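Local coordinates for DNA endonuclease I-CeuI (Chlamydomonas eugametos, PDB 2EX5) that cuts DNA as a homodimeric LAGLIDADG homing endonuclease, making a staggered break in a degenerate 17-19 bp target to promote homing of its intron, at a contact of chain A with DNA. Residues are numbered along the deposited sequence; one frame, centred on the assembly and turned at random.

A contact of chain A with DNA. Residues 66-69, 152, 185-188, 193-195. With nucleotides of chain C; nucleotides of chain B.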
ATOM      1  N   ASN A  66      -6.073  10.321  -9.940  1.00 21.52           N
ATOM      2  CA  ASN A  66      -7.083  11.199  -9.347  1.00 21.26           C
ATOM      3  C   ASN A  66      -7.408  12.382 -10.221  1.00 22.13           C
ATOM      4  O   ASN A  66      -6.669  12.684 -11.168  1.00 23.89           O
ATOM      5  CB  ASN A  66      -6.690  11.555  -7.917  1.00 22.05           C
ATOM      6  CG  ASN A  66      -5.312  12.272  -7.855  1.00 18.79           C
ATOM      7  OD1 ASN A  66      -4.325  11.711  -7.299  1.00 22.33           O
ATOM      8  ND2 ASN A  66      -5.274  13.489  -8.374  1.00 16.94           N
ATOM      9  N   ILE A  67      -8.545  13.009  -9.987  1.00 21.52           N
ATOM     10  CA  ILE A  67      -8.982  14.094 -10.809  1.00 23.87           C
ATOM     11  C   ILE A  67      -9.393  15.179  -9.900  1.00 26.42           C
ATOM     12  O   ILE A  67     -10.311  15.025  -9.026  1.00 26.61           O
ATOM     13  CB  ILE A  67     -10.225  13.648 -11.778  1.00 24.55           C
ATOM     14  CG1 ILE A  67      -9.769  12.596 -12.826  1.00 25.33           C
ATOM     15  CG2 ILE A  67     -10.840  14.929 -12.548  1.00 24.23           C
ATOM     16  CD1 ILE A  67     -10.877  11.714 -13.303  1.00 27.77           C
ATOM     17  N   SER A  68      -8.777  16.322 -10.100  1.00 27.99           N
ATOM     18  CA  SER A  68      -9.101  17.476  -9.327  1.00 28.95           C
ATOM     19  C   SER A  68      -9.876  18.559 -10.111  1.00 29.21           C
ATOM     20  O   SER A  68      -9.667  18.728 -11.323  1.00 27.94           O
ATOM     21  CB  SER A  68      -7.803  17.952  -8.709  1.00 30.26           C
ATOM     22  OG  SER A  68      -8.055  19.246  -8.236  1.00 37.28           O
ATOM     23  N   THR A  69     -10.813  19.273  -9.447  1.00 30.31           N
ATOM     24  CA  THR A  69     -11.577  20.283 -10.121  1.00 32.65           C
ATOM     25  C   THR A  69     -11.486  21.539  -9.330  1.00 35.49           C
ATOM     26  O   THR A  69     -11.914  21.580  -8.185  1.00 35.10           O
ATOM     27  CB  THR A  69     -13.051  19.877 -10.377  1.00 32.41           C
ATOM     28  OG1 THR A  69     -13.067  18.832 -11.321  1.00 32.34           O
ATOM     29  CG2 THR A  69     -13.873  21.053 -11.014  1.00 31.33           C
ATOM     30  N   ARG A 152     -11.923   2.959 -11.815  1.00 28.65           N
ATOM     31  CA  ARG A 152     -11.206   4.282 -11.791  1.00 28.80           C
ATOM     32  C   ARG A 152     -10.302   4.366 -13.001  1.00 27.64           C
ATOM     33  O   ARG A 152     -10.223   5.355 -13.686  1.00 25.65           O
ATOM     34  CB  ARG A 152     -10.372   4.440 -10.530  1.00 29.80           C
ATOM     35  CG  ARG A 152     -11.179   4.605  -9.297  1.00 31.15           C
ATOM     36  CD  ARG A 152     -10.298   4.868  -8.073  1.00 28.98           C
ATOM     37  NE  ARG A 152      -9.721   6.202  -8.074  1.00 29.30           N
ATOM     38  CZ  ARG A 152     -10.320   7.326  -7.636  1.00 32.20           C
ATOM     39  NH1 ARG A 152      -9.669   8.492  -7.651  1.00 32.50           N
ATOM     40  NH2 ARG A 152     -11.555   7.296  -7.179  1.00 27.93           N
ATOM     41  N   MET A 185     -15.695   9.891  -9.345  1.00 30.03           N
ATOM     42  CA  MET A 185     -14.357   9.445  -8.826  1.00 31.26           C
ATOM     43  C   MET A 185     -13.875  10.136  -7.575  1.00 31.14           C
ATOM     44  O   MET A 185     -12.758   9.783  -7.021  1.00 29.56           O
ATOM     45  CB  MET A 185     -13.290   9.596  -9.881  1.00 33.39           C
ATOM     46  CG  MET A 185     -13.682   8.990 -11.206  1.00 36.74           C
ATOM     47  SD  MET A 185     -12.376   9.294 -12.370  1.00 46.25           S
ATOM     48  CE  MET A 185     -11.077   8.256 -11.562  1.00 38.33           C
ATOM     49  N   ARG A 186     -14.683  11.096  -7.068  1.00 28.08           N
ATOM     50  CA  ARG A 186     -14.217  11.781  -5.849  1.00 26.74           C
ATOM     51  C   ARG A 186     -14.009  10.918  -4.650  1.00 24.48           C
ATOM     52  O   ARG A 186     -14.773  10.019  -4.376  1.00 26.02           O
ATOM     53  CB  ARG A 186     -15.066  12.978  -5.472  1.00 23.39           C
ATOM     54  CG  ARG A 186     -15.114  14.032  -6.510  1.00 25.47           C
ATOM     55  CD  ARG A 186     -15.984  15.164  -5.994  1.00 27.91           C
ATOM     56  NE  ARG A 186     -15.341  15.909  -4.908  1.00 28.89           N
ATOM     57  CZ  ARG A 186     -15.831  17.027  -4.417  1.00 32.52           C
ATOM     58  NH1 ARG A 186     -17.047  17.495  -4.845  1.00 34.67           N
ATOM     59  NH2 ARG A 186     -15.140  17.647  -3.477  1.00 30.36           N
ATOM     60  N   LYS A 187     -12.990  11.185  -3.860  1.00 23.59           N
ATOM     61  CA  LYS A 187     -12.778  10.391  -2.644  1.00 24.76           C
ATOM     62  C   LYS A 187     -12.753  11.293  -1.406  1.00 25.32           C
ATOM     63  O   LYS A 187     -12.843  10.796  -0.250  1.00 24.12           O
ATOM     64  CB  LYS A 187     -11.384   9.805  -2.739  1.00 25.46           C
ATOM     65  CG  LYS A 187     -11.263   8.361  -2.728  1.00 30.27           C
ATOM     66  CD  LYS A 187     -11.779   7.749  -3.900  1.00 31.04           C
ATOM     67  CE  LYS A 187     -12.601   6.611  -3.466  1.00 33.05           C
ATOM     68  NZ  LYS A 187     -12.128   6.114  -2.179  1.00 35.78           N
ATOM     69  N   GLN A 188     -12.625  12.596  -1.632  1.00 25.77           N
ATOM     70  CA  GLN A 188     -12.556  13.604  -0.507  1.00 28.74           C
ATOM     71  C   GLN A 188     -13.692  14.674  -0.504  1.00 28.69           C
ATOM     72  O   GLN A 188     -13.485  15.753   0.005  1.00 27.80           O
ATOM     73  CB  GLN A 188     -11.202  14.361  -0.552  1.00 26.69           C
ATOM     74  CG  GLN A 188     -10.039  13.452  -0.407  1.00 30.08           C
ATOM     75  CD  GLN A 188      -8.732  14.129  -0.671  1.00 29.43           C
ATOM     76  OE1 GLN A 188      -7.720  13.675  -0.192  1.00 30.84           O
ATOM     77  NE2 GLN A 188      -8.757  15.266  -1.337  1.00 28.62           N
ATOM     78  N   ASN A 193     -10.758  21.722   2.345  1.00 37.83           N
ATOM     79  CA  ASN A 193     -10.088  22.323   1.140  1.00 37.57           C
ATOM     80  C   ASN A 193     -10.744  22.125  -0.268  1.00 37.74           C
ATOM     81  O   ASN A 193     -10.232  22.646  -1.284  1.00 37.93           O
ATOM     82  CB  ASN A 193      -8.564  22.031   1.106  1.00 38.58           C
ATOM     83  CG  ASN A 193      -8.218  20.554   0.790  1.00 40.36           C
ATOM     84  OD1 ASN A 193      -7.099  20.237   0.268  1.00 41.21           O
ATOM     85  ND2 ASN A 193      -9.154  19.639   1.109  1.00 39.19           N
ATOM     86  N   GLU A 194     -11.877  21.422  -0.330  1.00 35.65           N
ATOM     87  CA  GLU A 194     -12.456  20.999  -1.590  1.00 34.39           C
ATOM     88  C   GLU A 194     -12.738  22.215  -2.442  1.00 34.55           C
ATOM     89  O   GLU A 194     -13.019  23.284  -1.908  1.00 34.07           O
ATOM     90  CB  GLU A 194     -13.733  20.172  -1.358  1.00 33.71           C
ATOM     91  CG  GLU A 194     -14.921  21.034  -0.764  1.00 33.00           C
ATOM     92  CD  GLU A 194     -16.100  20.139  -0.438  1.00 36.11           C
ATOM     93  OE1 GLU A 194     -16.152  18.990  -0.962  1.00 35.75           O
ATOM     94  OE2 GLU A 194     -16.940  20.547   0.404  1.00 36.64           O
ATOM     95  N   GLY A 195     -12.561  22.083  -3.770  1.00 33.34           N
ATOM     96  CA  GLY A 195     -12.751  23.206  -4.640  1.00 31.61           C
ATOM     97  C   GLY A 195     -14.284  23.399  -4.861  1.00 31.27           C
ATOM     98  O   GLY A 195     -14.716  24.551  -4.920  1.00 31.68           O
TER
ATOM     99  P    DT C  10       0.431  24.983   3.235  1.00 48.92           P
ATOM    100  OP1  DT C  10       0.111  26.299   3.742  1.00 47.77           O
ATOM    101  OP2  DT C  10       1.533  24.133   3.778  1.00 48.53           O
ATOM    102  O5'  DT C  10      -0.920  24.105   3.160  1.00 46.91           O
ATOM    103  C5'  DT C  10      -1.996  24.488   2.343  1.00 43.07           C
ATOM    104  C4'  DT C  10      -2.951  23.296   2.317  1.00 43.07           C
ATOM    105  O4'  DT C  10      -2.620  22.164   1.442  1.00 40.68           O
ATOM    106  C3'  DT C  10      -3.222  22.673   3.690  1.00 41.41           C
ATOM    107  O3'  DT C  10      -4.642  22.957   3.949  1.00 43.65           O
ATOM    108  C2'  DT C  10      -2.849  21.176   3.578  1.00 40.08           C
ATOM    109  C1'  DT C  10      -2.960  20.910   2.081  1.00 37.88           C
ATOM    110  N1   DT C  10      -2.076  19.884   1.545  1.00 35.23           N
ATOM    111  C2   DT C  10      -2.579  18.735   0.941  1.00 33.50           C
ATOM    112  O2   DT C  10      -3.739  18.491   0.845  1.00 34.93           O
ATOM    113  N3   DT C  10      -1.673  17.813   0.446  1.00 29.77           N
ATOM    114  C4   DT C  10      -0.304  17.986   0.485  1.00 30.50           C
ATOM    115  O4   DT C  10       0.412  17.154  -0.018  1.00 28.67           O
ATOM    116  C5   DT C  10       0.171  19.154   1.194  1.00 30.06           C
ATOM    117  C7   DT C  10       1.564  19.181   1.667  1.00 33.84           C
ATOM    118  C6   DT C  10      -0.694  20.047   1.677  1.00 32.82           C
ATOM    119  P    DC C  11      -5.288  22.643   5.352  1.00 43.33           P
ATOM    120  OP1  DC C  11      -6.452  23.552   5.453  1.00 45.55           O
ATOM    121  OP2  DC C  11      -4.267  22.227   6.347  1.00 43.85           O
ATOM    122  O5'  DC C  11      -5.972  21.212   5.092  1.00 45.48           O
ATOM    123  C5'  DC C  11      -7.230  20.981   4.376  1.00 44.15           C
ATOM    124  C4'  DC C  11      -7.410  19.445   4.298  1.00 44.64           C
ATOM    125  O4'  DC C  11      -6.239  18.748   3.779  1.00 43.25           O
ATOM    126  C3'  DC C  11      -7.714  18.803   5.641  1.00 45.10           C
ATOM    127  O3'  DC C  11      -9.003  18.301   5.438  1.00 49.50           O
ATOM    128  C2'  DC C  11      -6.583  17.756   5.850  1.00 44.69           C
ATOM    129  C1'  DC C  11      -6.130  17.479   4.414  1.00 40.60           C
ATOM    130  N1   DC C  11      -4.733  16.919   4.085  1.00 37.03           N
ATOM    131  C2   DC C  11      -4.606  15.779   3.224  1.00 34.95           C
ATOM    132  O2   DC C  11      -5.680  15.204   2.758  1.00 30.75           O
ATOM    133  N3   DC C  11      -3.277  15.398   2.919  1.00 31.57           N
ATOM    134  C4   DC C  11      -2.190  16.058   3.432  1.00 31.96           C
ATOM    135  N4   DC C  11      -0.950  15.650   3.111  1.00 26.10           N
ATOM    136  C5   DC C  11      -2.326  17.231   4.280  1.00 31.84           C
ATOM    137  C6   DC C  11      -3.594  17.595   4.548  1.00 36.15           C
TER
ATOM    138  P    DG B  16      -2.116   4.288   0.885  1.00 38.08           P
ATOM    139  OP1  DG B  16      -3.178   5.089   1.490  1.00 37.50           O
ATOM    140  OP2  DG B  16      -2.274   2.814   0.957  1.00 36.25           O
ATOM    141  O5'  DG B  16      -1.740   4.803  -0.607  1.00 30.62           O
ATOM    142  C5'  DG B  16      -2.537   5.177  -1.700  1.00 28.15           C
ATOM    143  C4'  DG B  16      -3.604   6.250  -1.285  1.00 26.59           C
ATOM    144  O4'  DG B  16      -3.250   7.391  -0.432  1.00 25.34           O
ATOM    145  C3'  DG B  16      -4.229   6.915  -2.434  1.00 25.32           C
ATOM    146  O3'  DG B  16      -5.696   6.622  -2.145  1.00 24.42           O
ATOM    147  C2'  DG B  16      -3.693   8.355  -2.365  1.00 24.71           C
ATOM    148  C1'  DG B  16      -3.694   8.642  -0.877  1.00 24.17           C
ATOM    149  N9   DG B  16      -2.722   9.729  -0.457  1.00 27.60           N
ATOM    150  C8   DG B  16      -1.374   9.823  -0.783  1.00 28.57           C
ATOM    151  N7   DG B  16      -0.784  10.894  -0.374  1.00 27.63           N
ATOM    152  C5   DG B  16      -1.788  11.568   0.323  1.00 27.07           C
ATOM    153  C6   DG B  16      -1.745  12.770   1.063  1.00 27.25           C
ATOM    154  O6   DG B  16      -0.716  13.484   1.162  1.00 26.54           O
ATOM    155  N1   DG B  16      -2.999  13.179   1.620  1.00 25.26           N
ATOM    156  C2   DG B  16      -4.149  12.400   1.435  1.00 26.04           C
ATOM    157  N2   DG B  16      -5.348  12.693   1.975  1.00 22.27           N
ATOM    158  N3   DG B  16      -4.118  11.251   0.833  1.00 25.65           N
ATOM    159  C4   DG B  16      -2.948  10.889   0.280  1.00 25.17           C
ATOM    160  P    DA B  17      -6.644   7.007  -3.269  1.00 26.52           P
ATOM    161  OP1  DA B  17      -7.890   6.302  -2.933  1.00 29.97           O
ATOM    162  OP2  DA B  17      -6.004   6.831  -4.611  1.00 32.19           O
ATOM    163  O5'  DA B  17      -6.824   8.612  -3.181  1.00 26.19           O
ATOM    164  C5'  DA B  17      -7.537   9.234  -2.007  1.00 27.78           C
ATOM    165  C4'  DA B  17      -7.642  10.738  -2.256  1.00 26.66           C
ATOM    166  O4'  DA B  17      -6.285  11.259  -2.007  1.00 29.18           O
ATOM    167  C3'  DA B  17      -7.925  11.100  -3.685  1.00 30.11           C
ATOM    168  O3'  DA B  17      -8.972  12.028  -3.659  1.00 28.56           O
ATOM    169  C2'  DA B  17      -6.561  11.743  -4.160  1.00 27.91           C
ATOM    170  C1'  DA B  17      -5.973  12.278  -2.876  1.00 26.20           C
ATOM    171  N9   DA B  17      -4.531  12.674  -2.846  1.00 27.87           N
ATOM    172  C8   DA B  17      -3.423  12.159  -3.552  1.00 28.43           C
ATOM    173  N7   DA B  17      -2.310  12.768  -3.269  1.00 29.20           N
ATOM    174  C5   DA B  17      -2.675  13.791  -2.358  1.00 27.73           C
ATOM    175  C6   DA B  17      -1.973  14.834  -1.675  1.00 26.84           C
ATOM    176  N6   DA B  17      -0.669  15.119  -1.789  1.00 22.64           N
ATOM    177  N1   DA B  17      -2.677  15.638  -0.831  1.00 25.95           N
ATOM    178  C2   DA B  17      -4.015  15.440  -0.679  1.00 28.17           C
ATOM    179  N3   DA B  17      -4.798  14.473  -1.230  1.00 27.00           N
ATOM    180  C4   DA B  17      -4.048  13.700  -2.081  1.00 26.39           C
ATOM    181  P    DC B  18      -9.796  12.530  -4.922  1.00 35.03           P
ATOM    182  OP1  DC B  18     -11.046  13.107  -4.405  1.00 30.32           O
ATOM    183  OP2  DC B  18      -9.870  11.366  -5.812  1.00 29.77           O
ATOM    184  O5'  DC B  18      -8.984  13.556  -5.829  1.00 32.60           O
ATOM    185  C5'  DC B  18      -8.964  15.024  -5.903  1.00 33.82           C
ATOM    186  C4'  DC B  18      -8.566  15.708  -4.591  1.00 34.40           C
ATOM    187  O4'  DC B  18      -7.263  15.253  -4.179  1.00 35.00           O
ATOM    188  C3'  DC B  18      -8.389  17.220  -4.667  1.00 33.59           C
ATOM    189  O3'  DC B  18      -9.652  17.819  -4.381  1.00 30.68           O
ATOM    190  C2'  DC B  18      -7.305  17.597  -3.628  1.00 32.14           C
ATOM    191  C1'  DC B  18      -6.491  16.320  -3.653  1.00 34.85           C
ATOM    192  N1   DC B  18      -5.073  16.238  -4.328  1.00 32.45           N
ATOM    193  C2   DC B  18      -4.090  17.002  -3.734  1.00 31.74           C
ATOM    194  O2   DC B  18      -4.533  17.700  -2.846  1.00 32.73           O
ATOM    195  N3   DC B  18      -2.766  16.977  -4.156  1.00 30.32           N
ATOM    196  C4   DC B  18      -2.459  16.140  -5.141  1.00 29.02           C
ATOM    197  N4   DC B  18      -1.178  16.168  -5.524  1.00 29.35           N
ATOM    198  C5   DC B  18      -3.443  15.334  -5.804  1.00 30.66           C
ATOM    199  C6   DC B  18      -4.762  15.405  -5.384  1.00 32.58           C
ATOM    200  P    DC B  19     -10.038  19.236  -5.000  1.00 28.04           P
ATOM    201  OP1  DC B  19     -11.349  19.538  -4.347  1.00 32.23           O
ATOM    202  OP2  DC B  19     -10.183  19.042  -6.497  1.00 24.45           O
ATOM    203  O5'  DC B  19      -8.975  20.321  -4.647  1.00 28.20           O
ATOM    204  C5'  DC B  19      -8.629  20.544  -3.299  1.00 30.38           C
ATOM    205  C4'  DC B  19      -7.814  21.840  -3.274  1.00 30.67           C
ATOM    206  O4'  DC B  19      -6.428  21.485  -3.545  1.00 33.78           O
ATOM    207  C3'  DC B  19      -8.167  22.844  -4.351  1.00 33.97           C
ATOM    208  O3'  DC B  19      -8.253  24.084  -3.616  1.00 36.39           O
ATOM    209  C2'  DC B  19      -6.990  22.779  -5.371  1.00 32.87           C
ATOM    210  C1'  DC B  19      -5.810  22.241  -4.538  1.00 32.04           C
ATOM    211  N1   DC B  19      -4.852  21.232  -5.242  1.00 31.81           N
ATOM    212  C2   DC B  19      -3.510  21.507  -5.245  1.00 31.40           C
ATOM    213  O2   DC B  19      -3.120  22.588  -4.733  1.00 31.02           O
ATOM    214  N3   DC B  19      -2.660  20.648  -5.894  1.00 31.45           N
ATOM    215  C4   DC B  19      -3.064  19.559  -6.517  1.00 31.80           C
ATOM    216  N4   DC B  19      -2.112  18.785  -7.084  1.00 30.34           N
ATOM    217  C5   DC B  19      -4.442  19.241  -6.514  1.00 30.53           C
ATOM    218  C6   DC B  19      -5.274  20.103  -5.891  1.00 31.71           C
TER
HETATM  219  O   HOH W   1     -12.661  15.426  -4.155  1.00 23.29           O
HETATM  220  O   HOH W   2     -12.244  17.340  -2.667  1.00 23.66           O
HETATM  221  O   HOH W   3     -10.257  11.478  -8.275  1.00 28.51           O
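Followed 5' to 3', chain B runs from DG16, paired with DC11 of chain C, to DC19, while the strand 63-71 and the loop after helix 171-185 grip its backbone. Across the minor groove Asn193, CG in the crowded position between backbone N and carbonyl carbon (chi1 71°), lays CB 3.7 Å from C5' of the DC11 deoxyribose. At DA17, paired with DT10 of chain C, Gln188 reaches the sugar edge in the minor groove: its chain, extended beyond CG, lays the amide along the deoxyribose, with carbonyl OE1 3.2 Å from DA17 N3, as modelled a contact of two acceptors, and NE2 beside DC18 O4'. An alanine at Gln188 would remove this amide and would probably weaken the minor-groove contact, though the backbone N-H would remain. On the major-groove side Asn66, small and flat, makes van der Waals contact, ND2 lying 3.6 Å from DC18 C6.

The DC18 phosphate meets main-chain donors, which suit any base sequence: Lys187 N points almost straight at DC18 OP1 (2.8 Å, 172° at H), and Gln188 N shares that oxygen. Arg152 NH1 forms a salt bridge with DC18 OP2, long enough that the hydrogen bond is weak; NH2 bonds in plane to a lone pair of Met185 O, while Met185 CE covers one face. Arg186 NE holds water 1 against OP1.

At DC19, Gly195, whose missing side chain probably eases approach, gives its N-H to OP1; compact Ser68 OG, anti to its backbone N (chi1 166°), bonds DC19 OP2 at 2.8 Å, and Thr69 N reaches the same oxygen at 3.0 Å.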